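Local atomic coordinates of carbohydrate binding family 6 (Clostridium thermocellum, PDB entry 5A8C), a protein that probably hydrolyses alpha-L-arabinofuranosidic linkages, releasing arabinose from arabinose-bearing glycans, as a family 43 glycoside hydrolase with a five-bladed beta-propeller fold. Residues A[187-192]-A[196-201]; A[174-179]-A[213-218]; A[90-93]-A[98-101]; A[114-119]-A[124-129]; A[307-310]-A[314-317]. All coordinates share one frame; numbering follows the deposited sequence. Where two conformers were deposited one is given.

Contact 1. Residues A[187-192]-A[196-201]; sequences VIKLGN and STVGSA
I188 faces the 196-201 segment and fills the tight side of this contact. Its CG1 is anti to the backbone N (chi1 -165°), which sends I188 CD1 in against the turning chain, 3.8 Å from T197 CB and 3.7 Å from G199 O. I188 CB also meets A201 CB at 4.1 Å, and L190 CD2 reaches T197 CG2 at 4.0 Å. Isoleucine and leucine suit this side because their buried hydrocarbon chains need no polar partner, and T197 turns its methyl to them. Two backbone bonds tie the segments, V198 N to K189 O at 2.9 Å and G191 N to S196 O. G191, with no side chain, leaves room for S196 OG, which bonds to D193. The other side is wetter. K189 lies across V198, its chain bent at both outer torsions until K189 NZ, 2.8 Å from a water oxygen, donates to it; that water also accepts from K189 N and donates to V198 O and S200 O. It thus fills the place of strand pairing near G199, where a positive phi comes easily to a residue without a side chain. Strands 185-190 and 197-198 form a beta hairpin at the margin of one propeller sheet, its outer strand turning a corner at G199.

Contact 2. Residues A[174-179]-A[213-218]; sequences YMYFGG and AYMHKY
Y176 and M215 meet at the seam between two consecutive sheets of the beta-propeller, the one holding strand 173-178 and the next, which starts with strand 212-218. The segments run roughly antiparallel, at 154°, but their axes come no closer than 6.3 Å, so side chains rather than strand pairing fill the gap. The principal pair is the Y176 ring and the M215 chain, which crosses it at a slant. M215 CG is anti to its own backbone N (chi1 176°); the chain then bends twice, curling round the phenol end of the tyrosine. M215 CB lies 3.4 Å from Y176 CE1, M215 CG is 3.6 Å from Y176 OH, and the CE methyl closes on Y176 CZ. The sulfur SD sits 5.2 Å from the ring centroid, 38° off the normal, an oblique Met-aromatic contact. A flexible, polarisable methionine suits this place because it can follow the outline of a ring. Further along, A213 CB touches Y176 CB at 4.1 Å, a small residue where the strands draw together. Near that end a water joins the backbones, donating to G178 O and accepting from A213 N, with its oxygen 2.9 Å from each. F166, Y222, F224 and F249 pack round M215, while the side chain of A213 lies about 7 Å from the bound calcium ion. The Y176 hydroxyl is satisfied by P245 O. Its polar end being provided for, the tyrosine can offer M215 its carbon surface, and these two segments are held together by dispersion, sulfur-aromatic attraction and one bridging water.

Contact 3. Residues A[90-93]-A[98-101]; sequences NAKR and ASVS
K92 and S99 bring the two backbones nearest, their CA atoms 5.1 Å apart, where the first turn of a short helix passes the irregular chain that follows it. A91 does most of the touching. Its methyl points at the 98-101 segment and rests against the backbone of V100, with A91 CB 3.5 Å from V100 O; it also meets A98 CB at 4.1 Å. Alanine suits this buried place, since a single methyl lets the helix lie directly on the neighbouring backbone. The carbonyl oxygens of A91 and A98 are only 3.3 Å apart, two acceptors that cannot bond to each other. Between these regions S95 mediates: its OG is hydrogen-bonded both to A91 O and to A98 N. The helix begins with a classic N-cap. N90 OD1 accepts from R93 N at 3.0 Å in a bond of 157° at the hydrogen, so the asparagine amide supplies an acceptor for a first-turn N-H that has no carbonyl one turn earlier to bond to. N90 CB lies against one face of the R93 guanidinium, offset toward its rim. The K92 N-H is met by a water whose oxygen is 3.0 Å from K92 N and 2.8 Å from S99 O, to which it donates, linking the segments through solvent. K92 itself leaves with CG anti to the carbonyl carbon (chi1 -74°) and runs extended past S99, K92 CG 3.9 Å from S99 O, a long aliphatic stem fitting an exposed edge. On the inner side A98 and S101 touch Y117, and N119 OD1 accepts from both S99 N and V100 N.

Contact 4. Residues A[114-119]-A[124-129]; sequences YLYYGN and IGVAVS
Y117 lays its ring across the neighbouring strand, over G125, whose CA sits 3.9 Å from the ring centroid and 23° off the normal, a CH-pi contact. The ring reaches there because CG stands between the backbone N and the carbonyl carbon (chi1 61°), folding the side chain over the pairing strand; one edge meets L115 O in plane. Glycine suits the opposite position because it has no side chain in the ring's way. On the other face of the sheet, Y116 and V126 lie side by side and point the same way, Y116 CE2 to V126 CG2 being 3.4 Å. Y114 and V128 repeat this, Y114 CD1 to V128 CG2 at 3.8 Å, while V126 CG2 approaches the Y114 ring at its edge. These strands form an antiparallel hairpin, the central and last strands of a three-stranded propeller sheet. Four backbone bonds join L115 with A127 and Y117 with G125; L115 N reaches A127 O at 2.8 Å. The small A127 and the branched L115 share the Y117 face, where F89 packs on both. Tyrosine serves because its hydroxyl can find partners beyond the hairpin: Y116 OH bonds M194 O, Y117 OH bonds D138, and Y114 OH bonds N110.

Contact 5. Residues A[307-310]-A[314-317]; sequences FYNA and IKQV
F307 and K315 share the one direct backbone hydrogen bond of this contact, K315 N to F307 O at 2.9 Å, with 152° at the hydrogen. A second, indirect polar link lies beside it: a water accepts from F307 N, 2.8 Å away, and donates to K315 O at 2.7 Å. Together they hold the extended chains on both sides of a tight loop, where the backbones of Y308 and I314 form a single bridge. Apolar contact is provided by Y308 and I314, side by side and pointing the same way, with Y308 CE1 3.7 Å from I314 CG1. A large ring and a branched chain suit this inner side: Y308 stacks on Y218, meets W278 edge-to-face and gives its OH a partner in H216, while I314 packs on I255 and M306. The outer side belongs to the aliphatic part of K315, which crosses N309 and F307 obliquely. In one of its two conformers K315 NZ comes 3.8 Å from F307 CB; the approach of K315 CG to N309 OD1 is doubtful, being very short in a lysine with two conformers. N309 spends its ND2 on T313 OG1, within the intervening loop, as an asparagine in a turn can. The two sides of the contact thus differ in chemistry: an aromatic and aliphatic layer turned towards the sheets, and an exposed outer layer in which lysine takes more than one position while the backbone bond and the water probably keep the segments paired.

How the contacts relate
Along the chain the order is contact 3, contact 4, contact 1 nested within the loop closed by contact 2, then contact 5. Contacts 3 and 4 adjoin, centres 10 Å apart, as the 98-101 loop leads into the sheet that holds 112-118 and 124-129. Contact 1 and one side of contact 2 share the next sheet, their centres 13 Å apart; the other side of contact 2 is strand 212-218 of the sheet after it. Contact 5 touches that strand, its centre 37 Å from that of contact 3, across the chain's centre. Contact 2, with M175 and F177 packing on Y116 and I124 of contact 4, joins successive propeller sheets; contacts 1 and 4 lie within single sheets, 3 and 5 in peripheral loops.

Contact 1. Residues A[187-192]-A[196-201]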
# COMPACT_ATOMS: atom_id res chain seq x y z
N VAL A 187 10.55 11.04 0.15
CA VAL A 187 10.03 10.95 -1.20
C VAL A 187 11.18 11.16 -2.17
O VAL A 187 12.01 12.05 -1.99
CB VAL A 187 8.84 11.91 -1.44
CG1 VAL A 187 9.19 13.38 -1.15
CG2 VAL A 187 8.28 11.76 -2.83
N ILE A 188 11.24 10.34 -3.20
CA ILE A 188 12.28 10.44 -4.22
C ILE A 188 11.65 10.35 -5.60
O ILE A 188 10.67 9.63 -5.81
CB ILE A 188 13.36 9.36 -4.03
CG1 ILE A 188 14.64 9.67 -4.86
CG2 ILE A 188 12.83 7.95 -4.29
CD1 ILE A 188 15.83 8.85 -4.43
N LYS A 189 12.18 11.11 -6.55
CA LYS A 189 11.77 10.96 -7.93
C LYS A 189 12.24 9.66 -8.53
O LYS A 189 13.35 9.20 -8.27
CB LYS A 189 12.31 12.14 -8.75
CG LYS A 189 11.68 13.42 -8.38
CD LYS A 189 12.22 14.59 -9.22
CE LYS A 189 13.72 14.89 -9.12
NZ LYS A 189 14.18 15.30 -7.76
N LEU A 190 11.37 9.05 -9.36
CA LEU A 190 11.75 7.93 -10.21
C LEU A 190 11.86 8.37 -11.64
O LEU A 190 11.13 9.26 -12.09
CB LEU A 190 10.73 6.78 -10.11
CG LEU A 190 10.42 6.24 -8.71
CD1 LEU A 190 9.48 5.07 -8.82
CD2 LEU A 190 11.67 5.91 -7.95
N GLY A 191 12.77 7.74 -12.38
CA GLY A 191 12.84 7.98 -13.80
C GLY A 191 11.60 7.50 -14.52
O GLY A 191 10.81 6.67 -14.00
N ASN A 192 11.44 7.95 -15.76
CA ASN A 192 10.27 7.54 -16.55
C ASN A 192 10.26 6.03 -16.78
O ASN A 192 9.17 5.48 -16.99
CB ASN A 192 10.20 8.27 -17.88
CG ASN A 192 9.80 9.76 -17.73
OD1 ASN A 192 9.43 10.22 -16.64
ND2 ASN A 192 9.87 10.48 -18.81
N SER A 196 14.51 3.26 -11.82
CA SER A 196 15.65 4.06 -11.47
C SER A 196 15.17 5.23 -10.67
O SER A 196 14.00 5.64 -10.79
CB SER A 196 16.33 4.53 -12.76
OG SER A 196 15.47 5.32 -13.57
N THR A 197 16.07 5.80 -9.86
CA THR A 197 15.80 7.02 -9.16
C THR A 197 16.49 8.20 -9.86
O THR A 197 17.43 8.00 -10.59
CB THR A 197 16.23 6.92 -7.69
OG1 THR A 197 17.62 6.64 -7.62
CG2 THR A 197 15.49 5.84 -6.92
N VAL A 198 15.97 9.39 -9.59
CA VAL A 198 16.54 10.60 -10.11
C VAL A 198 16.75 11.53 -8.91
O VAL A 198 15.81 11.83 -8.20
CB VAL A 198 15.60 11.29 -11.13
CG1 VAL A 198 16.21 12.63 -11.60
CG2 VAL A 198 15.35 10.39 -12.31
N GLY A 199 17.98 11.96 -8.71
CA GLY A 199 18.26 12.91 -7.64
C GLY A 199 18.23 12.25 -6.29
O GLY A 199 18.36 11.02 -6.14
N SER A 200 18.02 13.06 -5.29
CA SER A 200 18.05 12.66 -3.90
C SER A 200 16.62 12.58 -3.32
O SER A 200 15.71 13.27 -3.76
CB SER A 200 18.87 13.67 -3.11
OG SER A 200 20.22 13.63 -3.56
N ALA A 201 16.50 11.76 -2.30
CA ALA A 201 15.26 11.75 -1.52
C ALA A 201 15.18 13.06 -0.72
O ALA A 201 16.19 13.69 -0.39
CB ALA A 201 15.23 10.56 -0.58
O HOH W 1 14.47 12.99 -6.20

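Contact 2. Residues A[174-179]-A[213-218]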
# COMPACT_ATOMS: atom_id res chain seq x y z
N TYR A 174 7.01 9.70 -8.47
CA TYR A 174 7.52 9.85 -7.12
C TYR A 174 7.28 8.59 -6.34
O TYR A 174 6.21 8.01 -6.45
CB TYR A 174 6.83 10.98 -6.38
CG TYR A 174 6.99 12.36 -7.01
CD1 TYR A 174 6.08 12.83 -7.95
CD2 TYR A 174 8.02 13.22 -6.63
CE1 TYR A 174 6.18 14.08 -8.50
CE2 TYR A 174 8.12 14.49 -7.18
CZ TYR A 174 7.20 14.92 -8.10
OH TYR A 174 7.33 16.19 -8.63
N MET A 175 8.24 8.20 -5.50
CA MET A 175 8.07 7.14 -4.50
C MET A 175 8.12 7.76 -3.12
O MET A 175 9.16 8.31 -2.75
CB MET A 175 9.09 6.06 -4.62
CG MET A 175 8.91 4.98 -3.55
SD MET A 175 10.26 3.82 -3.31
CE MET A 175 9.96 2.93 -4.77
N TYR A 176 7.04 7.62 -2.37
CA TYR A 176 6.97 7.98 -0.96
C TYR A 176 7.24 6.73 -0.14
O TYR A 176 6.81 5.64 -0.53
CB TYR A 176 5.56 8.54 -0.62
CG TYR A 176 5.16 9.74 -1.44
CD1 TYR A 176 4.74 9.63 -2.77
CD2 TYR A 176 5.23 11.04 -0.91
CE1 TYR A 176 4.42 10.73 -3.53
CE2 TYR A 176 4.88 12.14 -1.67
CZ TYR A 176 4.49 12.00 -2.99
OH TYR A 176 4.12 13.04 -3.79
N PHE A 177 7.96 6.84 0.97
CA PHE A 177 8.31 5.65 1.74
C PHE A 177 8.74 6.09 3.15
O PHE A 177 8.85 7.29 3.43
CB PHE A 177 9.41 4.82 1.03
CG PHE A 177 10.70 5.58 0.81
CD1 PHE A 177 10.85 6.41 -0.29
CD2 PHE A 177 11.78 5.40 1.64
CE1 PHE A 177 12.07 7.08 -0.53
CE2 PHE A 177 12.99 6.03 1.42
CZ PHE A 177 13.13 6.85 0.31
N GLY A 178 8.98 5.11 3.99
CA GLY A 178 9.43 5.38 5.34
C GLY A 178 8.53 4.77 6.39
O GLY A 178 7.56 4.06 6.11
N GLY A 179 8.82 5.08 7.65
CA GLY A 179 8.09 4.53 8.73
C GLY A 179 8.67 4.95 10.07
O GLY A 179 9.83 5.32 10.17
N ALA A 213 2.70 5.02 3.79
CA ALA A 213 2.62 6.24 2.99
C ALA A 213 1.92 5.98 1.64
O ALA A 213 2.22 5.02 0.93
CB ALA A 213 4.02 6.79 2.72
N TYR A 214 1.09 6.94 1.23
CA TYR A 214 0.30 6.78 0.01
C TYR A 214 0.01 8.15 -0.56
O TYR A 214 -0.28 9.10 0.18
CB TYR A 214 -1.01 6.03 0.32
CG TYR A 214 -1.73 5.52 -0.89
CD1 TYR A 214 -1.42 4.29 -1.42
CD2 TYR A 214 -2.65 6.31 -1.53
CE1 TYR A 214 -2.11 3.81 -2.55
CE2 TYR A 214 -3.33 5.85 -2.67
CZ TYR A 214 -3.00 4.62 -3.17
OH TYR A 214 -3.69 4.15 -4.28
N MET A 215 0.09 8.28 -1.88
CA MET A 215 -0.23 9.52 -2.57
C MET A 215 -1.25 9.29 -3.67
O MET A 215 -1.09 8.35 -4.46
CB MET A 215 1.06 10.10 -3.16
CG MET A 215 0.90 11.36 -4.02
SD MET A 215 0.03 12.72 -3.23
CE MET A 215 1.05 12.97 -1.76
N HIS A 216 -2.21 10.19 -3.76
CA HIS A 216 -3.10 10.27 -4.94
C HIS A 216 -3.45 11.70 -5.16
O HIS A 216 -3.33 12.55 -4.25
CB HIS A 216 -4.31 9.35 -4.85
CG HIS A 216 -5.43 9.89 -4.04
ND1 HIS A 216 -5.51 9.82 -2.66
CD2 HIS A 216 -6.57 10.52 -4.48
CE1 HIS A 216 -6.65 10.40 -2.31
NE2 HIS A 216 -7.29 10.83 -3.38
N LYS A 217 -3.91 12.02 -6.36
CA LYS A 217 -4.27 13.37 -6.74
C LYS A 217 -5.70 13.40 -7.19
O LYS A 217 -6.17 12.48 -7.86
CB LYS A 217 -3.32 13.91 -7.85
CG LYS A 217 -3.40 15.39 -8.15
CD LYS A 217 -2.40 15.79 -9.20
CE LYS A 217 -2.31 17.29 -9.39
NZ LYS A 217 -1.29 17.65 -10.41
N TYR A 218 -6.43 14.45 -6.83
CA TYR A 218 -7.81 14.60 -7.26
C TYR A 218 -8.17 16.07 -7.29
O TYR A 218 -7.93 16.79 -6.32
CB TYR A 218 -8.77 13.87 -6.31
CG TYR A 218 -10.20 14.14 -6.56
CD1 TYR A 218 -10.81 13.68 -7.74
CD2 TYR A 218 -10.96 14.84 -5.65
CE1 TYR A 218 -12.14 13.93 -7.99
CE2 TYR A 218 -12.34 15.06 -5.87
CZ TYR A 218 -12.87 14.58 -7.05
OH TYR A 218 -14.24 14.81 -7.29
O HOH W 2 5.57 4.40 4.07

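Contact 3. Residues A[90-93]-A[98-101]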
# COMPACT_ATOMS: atom_id res chain seq x y z
N ASN A 90 7.30 -13.47 -6.04
CA ASN A 90 7.90 -14.13 -4.90
C ASN A 90 9.31 -13.60 -4.79
O ASN A 90 10.04 -13.73 -5.75
CB ASN A 90 7.86 -15.67 -5.09
CG ASN A 90 8.57 -16.41 -4.00
OD1 ASN A 90 9.77 -16.28 -3.83
ND2 ASN A 90 7.83 -17.15 -3.22
N ALA A 91 9.66 -12.96 -3.69
CA ALA A 91 10.95 -12.26 -3.64
C ALA A 91 12.14 -13.16 -3.89
O ALA A 91 13.05 -12.81 -4.64
CB ALA A 91 11.08 -11.51 -2.35
N LYS A 92 12.16 -14.34 -3.28
CA LYS A 92 13.31 -15.24 -3.48
C LYS A 92 13.40 -15.79 -4.89
O LYS A 92 14.48 -15.98 -5.42
CB LYS A 92 13.28 -16.36 -2.49
CG LYS A 92 13.65 -15.97 -1.08
CD LYS A 92 13.71 -17.13 -0.12
CE LYS A 92 14.10 -16.75 1.30
NZ LYS A 92 14.41 -17.95 2.11
N ARG A 93 12.24 -16.07 -5.49
CA ARG A 93 12.22 -16.66 -6.82
C ARG A 93 12.46 -15.61 -7.92
O ARG A 93 12.95 -15.93 -8.99
CB ARG A 93 10.86 -17.31 -7.04
CG ARG A 93 10.68 -18.16 -8.28
CD ARG A 93 9.22 -18.54 -8.51
NE ARG A 93 8.40 -17.36 -8.74
CZ ARG A 93 7.08 -17.29 -8.55
NH1 ARG A 93 6.37 -18.38 -8.22
NH2 ARG A 93 6.44 -16.12 -8.70
N ALA A 98 16.42 -9.96 -2.80
CA ALA A 98 15.43 -9.81 -1.73
C ALA A 98 14.91 -11.16 -1.28
O ALA A 98 14.92 -12.13 -2.02
CB ALA A 98 14.29 -8.92 -2.20
N SER A 99 14.42 -11.18 -0.05
CA SER A 99 13.90 -12.35 0.62
C SER A 99 12.40 -12.28 0.90
O SER A 99 11.76 -13.34 1.04
CB SER A 99 14.67 -12.58 1.95
OG SER A 99 16.05 -12.75 1.67
N VAL A 100 11.86 -11.09 1.06
CA VAL A 100 10.46 -10.90 1.45
C VAL A 100 9.87 -9.80 0.57
O VAL A 100 10.62 -8.99 0.00
CB VAL A 100 10.31 -10.63 2.96
CG1 VAL A 100 10.99 -11.67 3.79
CG2 VAL A 100 10.80 -9.25 3.31
N SER A 101 8.55 -9.69 0.58
CA SER A 101 7.88 -8.72 -0.27
C SER A 101 6.71 -8.08 0.44
O SER A 101 5.58 -8.46 0.25
CB SER A 101 7.43 -9.36 -1.58
OG SER A 101 6.52 -10.40 -1.40
O HOH W 3 10.34 -14.81 -0.93

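Contact 4. Residues A[114-119]-A[124-129]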
# COMPACT_ATOMS: atom_id res chain seq x y z
N TYR A 114 4.42 -2.10 -12.73
CA TYR A 114 5.54 -1.93 -11.82
C TYR A 114 5.03 -2.14 -10.41
O TYR A 114 4.09 -1.46 -9.97
CB TYR A 114 6.13 -0.50 -11.96
CG TYR A 114 6.63 -0.27 -13.34
CD1 TYR A 114 7.93 -0.65 -13.70
CD2 TYR A 114 5.84 0.31 -14.33
CE1 TYR A 114 8.37 -0.52 -15.00
CE2 TYR A 114 6.29 0.46 -15.63
CZ TYR A 114 7.58 0.08 -15.95
OH TYR A 114 8.00 0.29 -17.24
N LEU A 115 5.61 -3.13 -9.74
CA LEU A 115 5.20 -3.59 -8.43
C LEU A 115 6.36 -3.35 -7.47
O LEU A 115 7.35 -4.05 -7.52
CB LEU A 115 4.84 -5.07 -8.55
CG LEU A 115 4.26 -5.75 -7.33
CD1 LEU A 115 2.87 -5.20 -7.01
CD2 LEU A 115 4.12 -7.27 -7.59
N TYR A 116 6.20 -2.36 -6.62
CA TYR A 116 7.25 -1.99 -5.66
C TYR A 116 6.99 -2.71 -4.36
O TYR A 116 5.81 -2.97 -4.03
CB TYR A 116 7.28 -0.46 -5.45
CG TYR A 116 7.49 0.26 -6.74
CD1 TYR A 116 6.44 0.61 -7.56
CD2 TYR A 116 8.79 0.61 -7.15
CE1 TYR A 116 6.64 1.23 -8.79
CE2 TYR A 116 8.99 1.24 -8.36
CZ TYR A 116 7.94 1.54 -9.18
OH TYR A 116 8.11 2.12 -10.40
N TYR A 117 8.02 -3.06 -3.61
CA TYR A 117 7.84 -3.89 -2.43
C TYR A 117 8.95 -3.63 -1.46
O TYR A 117 10.07 -3.23 -1.80
CB TYR A 117 7.83 -5.39 -2.83
CG TYR A 117 9.11 -5.87 -3.48
CD1 TYR A 117 9.33 -5.72 -4.84
CD2 TYR A 117 10.09 -6.51 -2.73
CE1 TYR A 117 10.53 -6.15 -5.43
CE2 TYR A 117 11.27 -6.95 -3.31
CZ TYR A 117 11.51 -6.78 -4.66
OH TYR A 117 12.66 -7.28 -5.18
N GLY A 118 8.66 -3.86 -0.16
CA GLY A 118 9.68 -3.71 0.88
C GLY A 118 10.29 -5.04 1.23
O GLY A 118 9.58 -5.98 1.63
N ASN A 119 11.61 -5.14 1.15
CA ASN A 119 12.35 -6.31 1.63
C ASN A 119 12.53 -6.27 3.15
O ASN A 119 13.65 -6.28 3.65
CB ASN A 119 13.69 -6.43 0.92
CG ASN A 119 14.47 -7.69 1.29
OD1 ASN A 119 13.87 -8.77 1.39
ND2 ASN A 119 15.75 -7.57 1.42
N ILE A 124 14.02 -1.31 -0.70
CA ILE A 124 12.77 -1.35 -1.46
C ILE A 124 13.10 -1.74 -2.91
O ILE A 124 14.01 -1.17 -3.51
CB ILE A 124 12.06 0.00 -1.41
CG1 ILE A 124 11.57 0.27 0.02
CG2 ILE A 124 10.90 0.07 -2.41
CD1 ILE A 124 11.09 1.67 0.27
N GLY A 125 12.36 -2.73 -3.42
CA GLY A 125 12.53 -3.20 -4.77
C GLY A 125 11.44 -2.80 -5.73
O GLY A 125 10.41 -2.24 -5.34
N VAL A 126 11.70 -3.11 -6.99
CA VAL A 126 10.71 -2.97 -8.07
C VAL A 126 10.73 -4.23 -8.91
O VAL A 126 11.76 -4.74 -9.31
CB VAL A 126 10.99 -1.75 -8.95
CG1 VAL A 126 12.39 -1.78 -9.58
CG2 VAL A 126 9.91 -1.60 -10.03
N ALA A 127 9.53 -4.77 -9.16
CA ALA A 127 9.36 -5.90 -10.07
C ALA A 127 8.44 -5.49 -11.21
O ALA A 127 7.57 -4.62 -11.05
CB ALA A 127 8.81 -7.09 -9.32
N VAL A 128 8.67 -6.07 -12.39
CA VAL A 128 8.04 -5.60 -13.61
C VAL A 128 7.38 -6.78 -14.31
O VAL A 128 7.91 -7.89 -14.33
CB VAL A 128 9.10 -4.94 -14.54
CG1 VAL A 128 8.47 -4.32 -15.78
CG2 VAL A 128 9.92 -3.89 -13.78
N SER A 129 6.27 -6.49 -14.98
CA SER A 129 5.62 -7.46 -15.88
C SER A 129 4.90 -6.72 -16.97
O SER A 129 4.41 -5.62 -16.79
CB SER A 129 4.61 -8.31 -15.10
OG SER A 129 4.07 -9.35 -15.95

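Contact 5. Residues A[307-310]-A[314-317]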
# COMPACT_ATOMS: atom_id res chain seq x y z
N PHE A 307 -15.99 8.86 -0.20
CA PHE A 307 -16.62 10.03 -0.74
C PHE A 307 -15.82 11.27 -0.38
O PHE A 307 -15.23 11.34 0.70
CB PHE A 307 -18.05 10.16 -0.14
CG PHE A 307 -18.91 8.96 -0.36
CD1 PHE A 307 -19.49 8.75 -1.58
CD2 PHE A 307 -19.04 7.99 0.59
CE1 PHE A 307 -20.28 7.62 -1.82
CE2 PHE A 307 -19.81 6.86 0.37
CZ PHE A 307 -20.40 6.69 -0.82
N TYR A 308 -15.90 12.25 -1.27
CA TYR A 308 -15.32 13.59 -1.02
C TYR A 308 -16.41 14.57 -0.57
O TYR A 308 -17.53 14.51 -1.05
CB TYR A 308 -14.66 14.17 -2.27
CG TYR A 308 -13.46 13.41 -2.72
CD1 TYR A 308 -12.21 13.69 -2.19
CD2 TYR A 308 -13.53 12.43 -3.69
CE1 TYR A 308 -11.07 12.99 -2.62
CE2 TYR A 308 -12.43 11.75 -4.14
CZ TYR A 308 -11.20 12.05 -3.59
OH TYR A 308 -10.06 11.37 -4.03
N ASN A 309 -16.04 15.46 0.34
CA ASN A 309 -16.84 16.63 0.65
C ASN A 309 -16.67 17.66 -0.45
O ASN A 309 -15.72 17.59 -1.24
CB ASN A 309 -16.39 17.20 2.00
CG ASN A 309 -16.65 16.26 3.16
OD1 ASN A 309 -17.74 15.75 3.26
ND2 ASN A 309 -15.67 16.05 4.02
N ALA A 310 -17.55 18.64 -0.45
CA ALA A 310 -17.48 19.69 -1.45
C ALA A 310 -16.17 20.45 -1.43
O ALA A 310 -15.71 20.88 -2.50
CB ALA A 310 -18.63 20.69 -1.33
N ILE A 314 -11.91 14.51 2.50
CA ILE A 314 -12.44 13.14 2.39
C ILE A 314 -13.32 12.86 3.60
O ILE A 314 -12.90 13.03 4.74
CB ILE A 314 -11.30 12.12 2.27
CG1 ILE A 314 -10.52 12.37 0.99
CG2 ILE A 314 -11.86 10.71 2.33
CD1 ILE A 314 -9.25 11.58 0.87
N LYS A 315 -14.55 12.39 3.34
CA LYS A 315 -15.41 11.95 4.46
C LYS A 315 -14.87 10.68 5.05
O LYS A 315 -14.37 9.81 4.36
CB LYS A 315 -16.83 11.60 4.03
CG LYS A 315 -17.62 12.78 3.56
CD LYS A 315 -19.06 12.41 3.26
CE LYS A 315 -19.55 12.95 1.90
NZ LYS A 315 -20.77 12.31 1.29
N GLN A 316 -14.97 10.58 6.35
CA GLN A 316 -14.52 9.36 6.98
C GLN A 316 -15.31 8.15 6.43
O GLN A 316 -16.53 8.16 6.36
CB GLN A 316 -14.67 9.45 8.49
CG GLN A 316 -14.09 8.24 9.20
CD GLN A 316 -13.98 8.50 10.64
OE1 GLN A 316 -13.52 9.57 11.11
NE2 GLN A 316 -14.41 7.53 11.38
N VAL A 317 -14.56 7.10 6.06
CA VAL A 317 -15.15 5.87 5.53
C VAL A 317 -15.86 5.13 6.62
O VAL A 317 -15.39 5.08 7.79
CB VAL A 317 -14.02 5.02 4.90
CG1 VAL A 317 -14.49 3.61 4.48
CG2 VAL A 317 -13.42 5.73 3.68
O HOH W 4 -15.78 8.32 2.58